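Local coordinates for iron-chelator utilization protein (Thermobifida fusca TM51, PDB 4YHB), which binds FAD and probably acts as a flavin-dependent reductase that frees iron from ferric siderophores taken up by the cell, at residues R93-A96 and K97-L100; L45-N49 and F50-V54; P138-D141 and H142-L145. All coordinates share one frame; numbering follows the deposited sequence.

Contact 1: residues R93-A96 and K97-L100; sequences RFDA and KARL. Unlike the reference sequence in segment 97-100: Arg99 (reference Gly).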
loop_
_atom_site.group_PDB
_atom_site.type_symbol
_atom_site.label_atom_id
_atom_site.label_comp_id
_atom_site.label_asym_id
_atom_site.label_seq_id
_atom_site.Cartn_x
_atom_site.Cartn_y
_atom_site.Cartn_z
ATOM N N ARG A 93 6.450 6.055 -3.940
ATOM C CA ARG A 93 6.745 7.214 -4.773
ATOM C C ARG A 93 7.293 6.722 -6.100
ATOM O O ARG A 93 7.933 5.665 -6.175
ATOM C CB ARG A 93 7.771 8.167 -4.129
ATOM C CG ARG A 93 7.359 8.828 -2.801
ATOM C CD ARG A 93 8.294 9.986 -2.422
ATOM N NE ARG A 93 7.950 10.558 -1.121
ATOM C CZ ARG A 93 8.739 10.517 -0.051
ATOM N NH1 ARG A 93 9.939 9.947 -0.125
ATOM N NH2 ARG A 93 8.335 11.063 1.092
ATOM N N PHE A 94 7.039 7.488 -7.150
ATOM C CA PHE A 94 7.696 7.234 -8.418
ATOM C C PHE A 94 8.260 8.533 -8.957
ATOM O O PHE A 94 7.526 9.496 -9.166
ATOM C CB PHE A 94 6.746 6.621 -9.439
ATOM C CG PHE A 94 7.342 6.526 -10.812
ATOM C CD1 PHE A 94 8.563 5.899 -11.002
ATOM C CD2 PHE A 94 6.702 7.072 -11.904
ATOM C CE1 PHE A 94 9.136 5.810 -12.265
ATOM C CE2 PHE A 94 7.269 6.980 -13.172
ATOM C CZ PHE A 94 8.490 6.353 -13.347
ATOM N N ASP A 95 9.565 8.550 -9.183
ATOM C CA ASP A 95 10.241 9.749 -9.660
ATOM C C ASP A 95 10.741 9.492 -11.077
ATOM O O ASP A 95 11.733 8.790 -11.269
ATOM C CB ASP A 95 11.388 10.115 -8.717
ATOM C CG ASP A 95 11.966 11.503 -8.991
ATOM O OD1 ASP A 95 11.790 12.029 -10.110
ATOM O OD2 ASP A 95 12.609 12.063 -8.076
ATOM N N ALA A 96 10.045 10.052 -12.062
ATOM C CA ALA A 96 10.332 9.760 -13.465
ATOM C C ALA A 96 11.679 10.313 -13.922
ATOM O O ALA A 96 12.327 9.720 -14.786
ATOM C CB ALA A 96 9.211 10.300 -14.366
ATOM N N LYS A 97 12.111 11.434 -13.357
ATOM C CA LYS A 97 13.391 12.000 -13.771
ATOM C C LYS A 97 14.556 11.277 -13.100
ATOM O O LYS A 97 15.573 11.014 -13.740
ATOM C CB LYS A 97 13.458 13.503 -13.482
ATOM C CG LYS A 97 14.824 14.108 -13.817
ATOM C CD LYS A 97 14.887 15.612 -13.602
ATOM C CE LYS A 97 14.982 16.345 -14.935
ATOM N NZ LYS A 97 15.050 17.821 -14.759
ATOM N N ALA A 98 14.404 10.937 -11.820
ATOM C CA ALA A 98 15.404 10.134 -11.121
ATOM C C ALA A 98 15.394 8.695 -11.625
ATOM O O ALA A 98 16.364 7.952 -11.440
ATOM C CB ALA A 98 15.159 10.170 -9.606
ATOM N N ARG A 99 14.284 8.317 -12.257
ATOM C CA ARG A 99 14.056 6.959 -12.747
ATOM C C ARG A 99 14.166 5.965 -11.605
ATOM O O ARG A 99 14.905 4.987 -11.689
ATOM C CB ARG A 99 15.037 6.601 -13.869
ATOM C CG ARG A 99 14.971 7.563 -15.041
ATOM C CD ARG A 99 15.698 7.028 -16.270
ATOM N NE ARG A 99 14.765 6.814 -17.374
ATOM C CZ ARG A 99 14.595 5.657 -18.008
ATOM N NH1 ARG A 99 15.311 4.588 -17.672
ATOM N NH2 ARG A 99 13.712 5.575 -18.992
ATOM N N LEU A 100 13.431 6.235 -10.533
ATOM C CA LEU A 100 13.472 5.385 -9.346
ATOM C C LEU A 100 12.065 5.098 -8.822
ATOM O O LEU A 100 11.250 6.006 -8.704
ATOM C CB LEU A 100 14.309 6.045 -8.245
ATOM C CG LEU A 100 15.836 6.098 -8.347
ATOM C CD1 LEU A 100 16.416 6.865 -7.148
ATOM C CD2 LEU A 100 16.454 4.698 -8.446
HETATM O O HOH W 1 10.980 7.358 -6.098
#
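Asp95 and Leu100 pair their backbones in both directions in the beta hairpin joining strands 86-95 and 100-106, whose turn closes with a G1 beta bulge. Asp95 N reaches Leu100 O at 3.1 Å in a practically straight bond, and Leu100 N returns to Asp95 O at 3.2 Å. The two residues form an antiparallel hydrogen-bonded pair, and in the bulge Arg99 and Leu100 both face Asp95. Arg99 N also approaches Asp95 O, at 2.8 Å, but the bond is bent and weak. The bulge position has phi 57° and psi 52°, the left-handed region that glycine enters most easily. Arg99 occupies it here, where the reference sequence has glycine; its side chain points away from the hairpin strand and touches Ile42 and Ala43 of another loop.

The Asp95 carboxylate turns back over the hairpin's turn because CG stands opposite the backbone N (chi1 -169°). Its OD1 lies 3.3 Å from Ala98 N in a straight but long, weak bond, and receives a second, more bent and equally weak one from Lys97 N. A short acidic side chain suits this place, since it can offer an acceptor to two amides of the turn. Beside it, the Ala98 methyl packs against the flat carboxylate, CB 3.5 Å from Asp95 CG; a small residue fits there without pushing the acid aside.

Earlier on strand 86-95, Arg93 sends its guanidinium away from the turn to a salt bridge with Glu160, while the Phe94 ring packs on Ile42 and Leu45. Water 1 donates to Leu100 O at 2.9 Å and only weakly to Arg93 O. The same Leu100 O lies 3.5 Å from Phe94 CD1, obliquely to the ring.

Contact 2: residues L45-N49 and F50-V54; sequences LRSDN and FADHV. With ZN (zinc ion), chain D; FAD (flavin-adenine dinucleotide), chain C.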
loop_
_atom_site.group_PDB
_atom_site.type_symbol
_atom_site.label_atom_id
_atom_site.label_comp_id
_atom_site.label_asym_id
_atom_site.label_seq_id
_atom_site.Cartn_x
_atom_site.Cartn_y
_atom_site.Cartn_z
ATOM N N LEU A 45 7.332 3.334 -17.183
ATOM C CA LEU A 45 6.548 3.116 -15.966
ATOM C C LEU A 45 5.745 4.373 -15.629
ATOM O O LEU A 45 6.255 5.482 -15.742
ATOM C CB LEU A 45 7.459 2.719 -14.795
ATOM C CG LEU A 45 6.783 2.380 -13.456
ATOM C CD1 LEU A 45 5.944 1.124 -13.584
ATOM C CD2 LEU A 45 7.823 2.221 -12.340
ATOM N N ARG A 46 4.487 4.187 -15.233
ATOM C CA ARG A 46 3.611 5.285 -14.819
ATOM C C ARG A 46 2.967 5.030 -13.454
ATOM O O ARG A 46 2.673 3.892 -13.103
ATOM C CB ARG A 46 2.483 5.505 -15.833
ATOM C CG ARG A 46 2.909 5.807 -17.253
ATOM C CD ARG A 46 1.665 6.064 -18.101
ATOM N NE ARG A 46 0.819 7.098 -17.500
ATOM C CZ ARG A 46 -0.435 7.350 -17.865
ATOM N NH1 ARG A 46 -1.004 6.634 -18.828
ATOM N NH2 ARG A 46 -1.122 8.314 -17.262
ATOM N N SER A 47 2.711 6.100 -12.712
ATOM C CA SER A 47 1.897 6.011 -11.505
ATOM C C SER A 47 1.233 7.352 -11.254
ATOM O O SER A 47 1.908 8.336 -10.965
ATOM C CB SER A 47 2.734 5.592 -10.292
ATOM O OG SER A 47 1.937 5.615 -9.111
ATOM N N ASP A 48 -0.089 7.399 -11.373
ATOM C CA ASP A 48 -0.796 8.671 -11.272
ATOM C C ASP A 48 -1.503 8.892 -9.932
ATOM O O ASP A 48 -1.827 10.026 -9.584
ATOM C CB ASP A 48 -1.816 8.790 -12.409
ATOM C CG ASP A 48 -1.153 8.943 -13.760
ATOM O OD1 ASP A 48 -0.594 10.026 -14.016
ATOM O OD2 ASP A 48 -1.171 7.978 -14.553
ATOM N N ASN A 49 -1.744 7.827 -9.177
ATOM C CA ASN A 49 -2.556 7.971 -7.965
ATOM C C ASN A 49 -2.033 7.195 -6.753
ATOM O O ASN A 49 -1.215 6.287 -6.896
ATOM C CB ASN A 49 -3.998 7.571 -8.271
ATOM C CG ASN A 49 -4.688 8.580 -9.174
ATOM O OD1 ASN A 49 -5.096 9.658 -8.718
ATOM N ND2 ASN A 49 -4.797 8.255 -10.462
ATOM N N PHE A 50 -2.536 7.557 -5.570
ATOM C CA PHE A 50 -1.913 7.182 -4.302
ATOM C C PHE A 50 -1.938 5.690 -3.991
ATOM O O PHE A 50 -1.038 5.189 -3.318
ATOM C CB PHE A 50 -2.569 7.943 -3.139
ATOM C CG PHE A 50 -3.922 7.413 -2.747
ATOM C CD1 PHE A 50 -4.054 6.544 -1.672
ATOM C CD2 PHE A 50 -5.060 7.789 -3.445
ATOM C CE1 PHE A 50 -5.295 6.056 -1.306
ATOM C CE2 PHE A 50 -6.298 7.309 -3.089
ATOM C CZ PHE A 50 -6.423 6.440 -2.016
ATOM N N ALA A 51 -2.956 4.975 -4.448
ATOM C CA ALA A 51 -3.034 3.556 -4.122
ATOM C C ALA A 51 -2.508 2.654 -5.239
ATOM O O ALA A 51 -2.695 1.434 -5.181
ATOM C CB ALA A 51 -4.464 3.172 -3.767
ATOM N N ASP A 52 -1.856 3.244 -6.244
ATOM C CA ASP A 52 -1.228 2.457 -7.312
ATOM C C ASP A 52 -0.321 1.388 -6.709
ATOM O O ASP A 52 0.391 1.644 -5.740
ATOM C CB ASP A 52 -0.403 3.333 -8.251
ATOM C CG ASP A 52 -1.250 4.229 -9.135
ATOM O OD1 ASP A 52 -2.498 4.099 -9.132
ATOM O OD2 ASP A 52 -0.644 5.052 -9.855
ATOM N N HIS A 53 -0.348 0.186 -7.270
ATOM C CA HIS A 53 0.480 -0.889 -6.725
ATOM C C HIS A 53 0.986 -1.821 -7.811
ATOM O O HIS A 53 0.353 -2.010 -8.852
ATOM C CB HIS A 53 -0.293 -1.692 -5.669
ATOM C CG HIS A 53 -1.624 -2.181 -6.147
ATOM N ND1 HIS A 53 -2.736 -1.367 -6.201
ATOM C CD2 HIS A 53 -2.022 -3.394 -6.601
ATOM C CE1 HIS A 53 -3.764 -2.061 -6.659
ATOM N NE2 HIS A 53 -3.353 -3.289 -6.918
ATOM N N VAL A 54 2.140 -2.412 -7.543
ATOM C CA VAL A 54 2.755 -3.363 -8.451
ATOM C C VAL A 54 2.714 -4.736 -7.819
ATOM O O VAL A 54 2.430 -4.876 -6.620
ATOM C CB VAL A 54 4.225 -2.989 -8.770
ATOM C CG1 VAL A 54 4.283 -1.715 -9.560
ATOM C CG2 VAL A 54 5.048 -2.855 -7.475
HETATM ZN ZN ZN D . -4.866 -4.723 -7.542
HETATM P PA FAD C . 2.589 -13.965 2.689
HETATM O O1A FAD C . 3.240 -15.212 2.075
HETATM O O2A FAD C . 1.513 -13.336 1.725
HETATM O O5B FAD C . 1.761 -14.432 3.989
HETATM C C5B FAD C . 2.307 -15.333 4.883
HETATM C C4B FAD C . 1.684 -15.114 6.275
HETATM O O4B FAD C . 2.075 -13.892 6.840
HETATM C C3B FAD C . 0.214 -15.116 6.253
HETATM O O3B FAD C . -0.192 -15.778 7.407
HETATM C C2B FAD C . -0.144 -13.739 6.311
HETATM O O2B FAD C . -1.366 -13.481 6.993
HETATM C C1B FAD C . 0.942 -13.129 7.093
HETATM N N9A FAD C . 1.245 -11.743 6.763
HETATM C C8A FAD C . 1.269 -11.186 5.533
HETATM N N7A FAD C . 1.611 -9.896 5.651
HETATM C C5A FAD C . 1.844 -9.644 6.960
HETATM C C6A FAD C . 2.224 -8.510 7.680
HETATM N N6A FAD C . 2.474 -7.290 6.998
HETATM N N1A FAD C . 2.361 -8.587 9.015
HETATM C C2A FAD C . 2.133 -9.746 9.669
HETATM N N3A FAD C . 1.769 -10.850 9.010
HETATM C C4A FAD C . 1.606 -10.814 7.668
HETATM N N1 FAD C . 2.519 -4.429 2.225
HETATM C C2 FAD C . 3.576 -3.673 2.523
HETATM O O2 FAD C . 4.348 -4.025 3.402
HETATM N N3 FAD C . 3.766 -2.516 1.817
HETATM C C4 FAD C . 2.919 -2.127 0.840
HETATM O O4 FAD C . 3.150 -1.086 0.240
HETATM C C4X FAD C . 1.800 -2.894 0.514
HETATM N N5 FAD C . 0.895 -2.542 -0.470
HETATM C C5X FAD C . -0.158 -3.349 -0.742
HETATM C C6 FAD C . -1.071 -3.001 -1.744
HETATM C C7 FAD C . -2.045 -3.735 -2.005
HETATM C C7M FAD C . -2.980 -3.245 -3.127
HETATM C C8 FAD C . -2.334 -4.816 -1.466
HETATM C C8M FAD C . -3.531 -5.657 -1.809
HETATM C C9 FAD C . -1.540 -5.304 -0.463
HETATM C C9A FAD C . -0.287 -4.596 0.051
HETATM N N10 FAD C . 0.585 -4.904 0.997
HETATM C C10 FAD C . 1.629 -4.087 1.257
HETATM C "C1'" FAD C . 0.405 -6.147 1.780
HETATM C "C2'" FAD C . 1.215 -7.291 1.253
HETATM O "O2'" FAD C . 0.826 -7.574 -0.032
HETATM C "C3'" FAD C . 0.994 -8.519 2.204
HETATM O "O3'" FAD C . 1.345 -8.112 3.488
HETATM C "C4'" FAD C . 1.662 -9.797 1.772
HETATM O "O4'" FAD C . 1.044 -10.864 2.355
HETATM C "C5'" FAD C . 3.148 -9.871 2.160
HETATM O "O5'" FAD C . 3.850 -10.875 1.468
HETATM P P FAD C . 4.544 -11.983 2.356
HETATM O O1P FAD C . 5.147 -12.923 1.288
HETATM O O2P FAD C . 5.380 -11.182 3.391
HETATM O O3P FAD C . 3.785 -13.052 3.238
HETATM O O HOH W 2 -4.283 10.038 -5.977
HETATM O O HOH W 3 -6.226 -3.091 -8.030
HETATM O O HOH W 4 -4.065 -4.575 -9.666
HETATM O O HOH W 5 -3.414 -6.319 -7.240
#
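Asp52 gathers the loop in front of strand 53-57 around its carboxylate. Of the hydrogen bonds, Ser47 OG, which also bonds Arg157, donates to Asp52 OD2 at 2.7 Å, on the anti side and close to the carboxylate plane. Asn49 N meets the same oxygen at 3.1 Å in a nearly straight bond, but from above that plane, and Asp48 N adds a weak, bent one. The short aspartate is placed for this by chi1 -71°, which sets CG opposite its own carbonyl carbon. A type I beta turn, Asn49 to Asp52, is closed by Asp52 N to Asn49 O at 3.2 Å. Asp52 OD1 turns to Thr134, which also holds Asn49 ND2. With an alanine here, Ser47 OG and Asn49 N would probably lose their shared acceptor and Thr134 one of its partners, so that the loop is held less firmly.

Among charged pairs, Arg46 NH2 grips Asp48 OD2 at 2.7 Å, and Arg46 NH1 bridges to Glu11. By packing, the Phe50 ring takes the Ala51 methyl on one face and meets Trp224 edge-to-face.

In the metal and flavin site, His53 NE2 binds the zinc ion at 2.2 Å; three waters, His265 and His266 complete the coordination. His53 ND1 donates to Ala51 O at 3.0 Å, in both the ring plane and the carbonyl plane, while FAD C7M sits 3.4 Å above the ring centre. Imidazole suits this place because one nitrogen donates while the other coordinates; the Ala51 carbonyl and the zinc together hold the ring's rotation, and the carbonyl is likely to make NE2 a better electron donor to zinc beside the flavin.

Contact 3: residues P138-D141 and H142-L145; sequences PEAD and HYVL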
loop_
_atom_site.group_PDB
_atom_site.type_symbol
_atom_site.label_atom_id
_atom_site.label_comp_id
_atom_site.label_asym_id
_atom_site.label_seq_id
_atom_site.Cartn_x
_atom_site.Cartn_y
_atom_site.Cartn_z
ATOM N N PRO A 138 -12.612 12.207 -7.555
ATOM C CA PRO A 138 -12.924 13.636 -7.434
ATOM C C PRO A 138 -12.425 14.185 -6.101
ATOM O O PRO A 138 -12.292 13.427 -5.136
ATOM C CB PRO A 138 -14.454 13.677 -7.507
ATOM C CG PRO A 138 -14.894 12.320 -7.066
ATOM C CD PRO A 138 -13.824 11.369 -7.539
ATOM N N GLU A 139 -12.158 15.482 -6.047
ATOM C CA GLU A 139 -11.647 16.089 -4.828
ATOM C C GLU A 139 -12.696 16.081 -3.728
ATOM O O GLU A 139 -13.899 16.122 -3.989
ATOM C CB GLU A 139 -11.166 17.520 -5.092
ATOM C CG GLU A 139 -9.927 17.598 -5.977
ATOM C CD GLU A 139 -9.224 18.941 -5.892
ATOM O OE1 GLU A 139 -8.287 19.174 -6.685
ATOM O OE2 GLU A 139 -9.605 19.763 -5.030
ATOM N N ALA A 140 -12.221 16.003 -2.493
ATOM C CA ALA A 140 -13.077 16.094 -1.324
ATOM C C ALA A 140 -12.576 17.230 -0.448
ATOM O O ALA A 140 -11.461 17.713 -0.634
ATOM C CB ALA A 140 -13.087 14.778 -0.558
ATOM N N ASP A 141 -13.397 17.669 0.498
ATOM C CA ASP A 141 -12.980 18.712 1.428
ATOM C C ASP A 141 -12.232 18.115 2.604
ATOM O O ASP A 141 -11.291 18.708 3.128
ATOM C CB ASP A 141 -14.190 19.499 1.932
ATOM C CG ASP A 141 -14.825 20.342 0.846
ATOM O OD1 ASP A 141 -14.096 21.105 0.179
ATOM O OD2 ASP A 141 -16.048 20.212 0.642
ATOM N N HIS A 142 -12.671 16.940 3.029
ATOM C CA HIS A 142 -12.118 16.328 4.220
ATOM C C HIS A 142 -11.913 14.840 3.984
ATOM O O HIS A 142 -12.847 14.111 3.644
ATOM C CB HIS A 142 -13.039 16.575 5.408
ATOM C CG HIS A 142 -12.436 16.234 6.735
ATOM N ND1 HIS A 142 -12.473 17.101 7.806
ATOM C CD2 HIS A 142 -11.820 15.114 7.181
ATOM C CE1 HIS A 142 -11.890 16.537 8.849
ATOM N NE2 HIS A 142 -11.489 15.328 8.498
ATOM N N TYR A 143 -10.674 14.400 4.157
ATOM C CA TYR A 143 -10.315 13.008 3.947
ATOM C C TYR A 143 -10.120 12.309 5.281
ATOM O O TYR A 143 -9.372 12.782 6.129
ATOM C CB TYR A 143 -9.039 12.906 3.101
ATOM C CG TYR A 143 -9.162 13.501 1.720
ATOM C CD1 TYR A 143 -9.426 12.692 0.618
ATOM C CD2 TYR A 143 -9.023 14.866 1.511
ATOM C CE1 TYR A 143 -9.541 13.229 -0.650
ATOM C CE2 TYR A 143 -9.144 15.414 0.246
ATOM C CZ TYR A 143 -9.400 14.588 -0.830
ATOM O OH TYR A 143 -9.519 15.125 -2.090
ATOM N N VAL A 144 -10.808 11.191 5.466
ATOM C CA VAL A 144 -10.623 10.362 6.644
ATOM C C VAL A 144 -9.875 9.091 6.247
ATOM O O VAL A 144 -10.371 8.302 5.444
ATOM C CB VAL A 144 -11.958 9.992 7.294
ATOM C CG1 VAL A 144 -11.723 9.099 8.508
ATOM C CG2 VAL A 144 -12.733 11.257 7.689
ATOM N N LEU A 145 -8.676 8.903 6.788
ATOM C CA LEU A 145 -7.833 7.771 6.390
ATOM C C LEU A 145 -7.538 6.829 7.552
ATOM O O LEU A 145 -7.121 7.262 8.628
ATOM C CB LEU A 145 -6.524 8.288 5.803
ATOM C CG LEU A 145 -6.659 9.320 4.687
ATOM C CD1 LEU A 145 -5.365 10.065 4.536
ATOM C CD2 LEU A 145 -7.011 8.636 3.383
#
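Tyr143 lays its ring over Ala140, three residues back along the chain, with the Ala140 methyl standing 3.7 Å above one face and shifted toward the rim. The contact lies at the start of strand 142-147, the middle strand of the five-stranded parallel sheet in the NAD_Ferredoxin-like domain, just where the loop from strand 133-136 enters it. The methyl and the ring form a CH-pi contact: CB is 4.0 Å from the ring centroid and 23° off its normal, and its nearest ring atom is Tyr143 CZ. Alanine suits the place, since its methyl is enough to meet the ring while its backbone stays close enough to be bonded by the same side chain.

That bond is made at the end of the ring. Ala140 N donates to Tyr143 OH at 2.9 Å, 164° at the hydrogen. Tyrosine suits the place because it brings both a ring face for the methyl and a hydroxyl acceptor for an amide of the loop that leads into the strand. The ring reaches back along the chain because chi1 of -61° sets CG opposite the carbonyl carbon of Tyr143 and beside its backbone N. Arg158 of helix 152-161 and Leu162 also pack against Tyr143, which is buried.

The two residues between bind outward. Asp141 OD2 accepts from Arg220 N next to strand 221-226, and His142 NE2 pairs with Thr169 OG1 of strand 167-174. Their backbones add bonds to Ser167, Arg220 and Phe222, so the chain is held from both sides as it enters the sheet. Further back, Glu139 CA lies 3.6 Å from Tyr143 OH, and on the ring itself Tyr143 CE2 comes within 3.4 Å of Ala140 O.

In the fold
Contacts 1 and 2 belong to the antiparallel FAD-binding barrel, where strands 86-95 and 53-57 are neighbours, and they touch: Phe94 CE2 lies 3.1 Å from Leu45 O. Contact 3 stands in the parallel-sheet domain, its centre about 26 Å from that of contact 1 and about 19 Å from that of contact 2. Contacts 1 and 3 are at the surface, whereas contact 2 is partly buried and includes a zinc ligand, His53, that also lines the FAD pocket. Both barrel contacts use an aspartate to collect loop amides, weakly in the exposed hairpin and more firmly in the deeper loop; contact 3 relies instead on an aromatic face and a single hydroxyl.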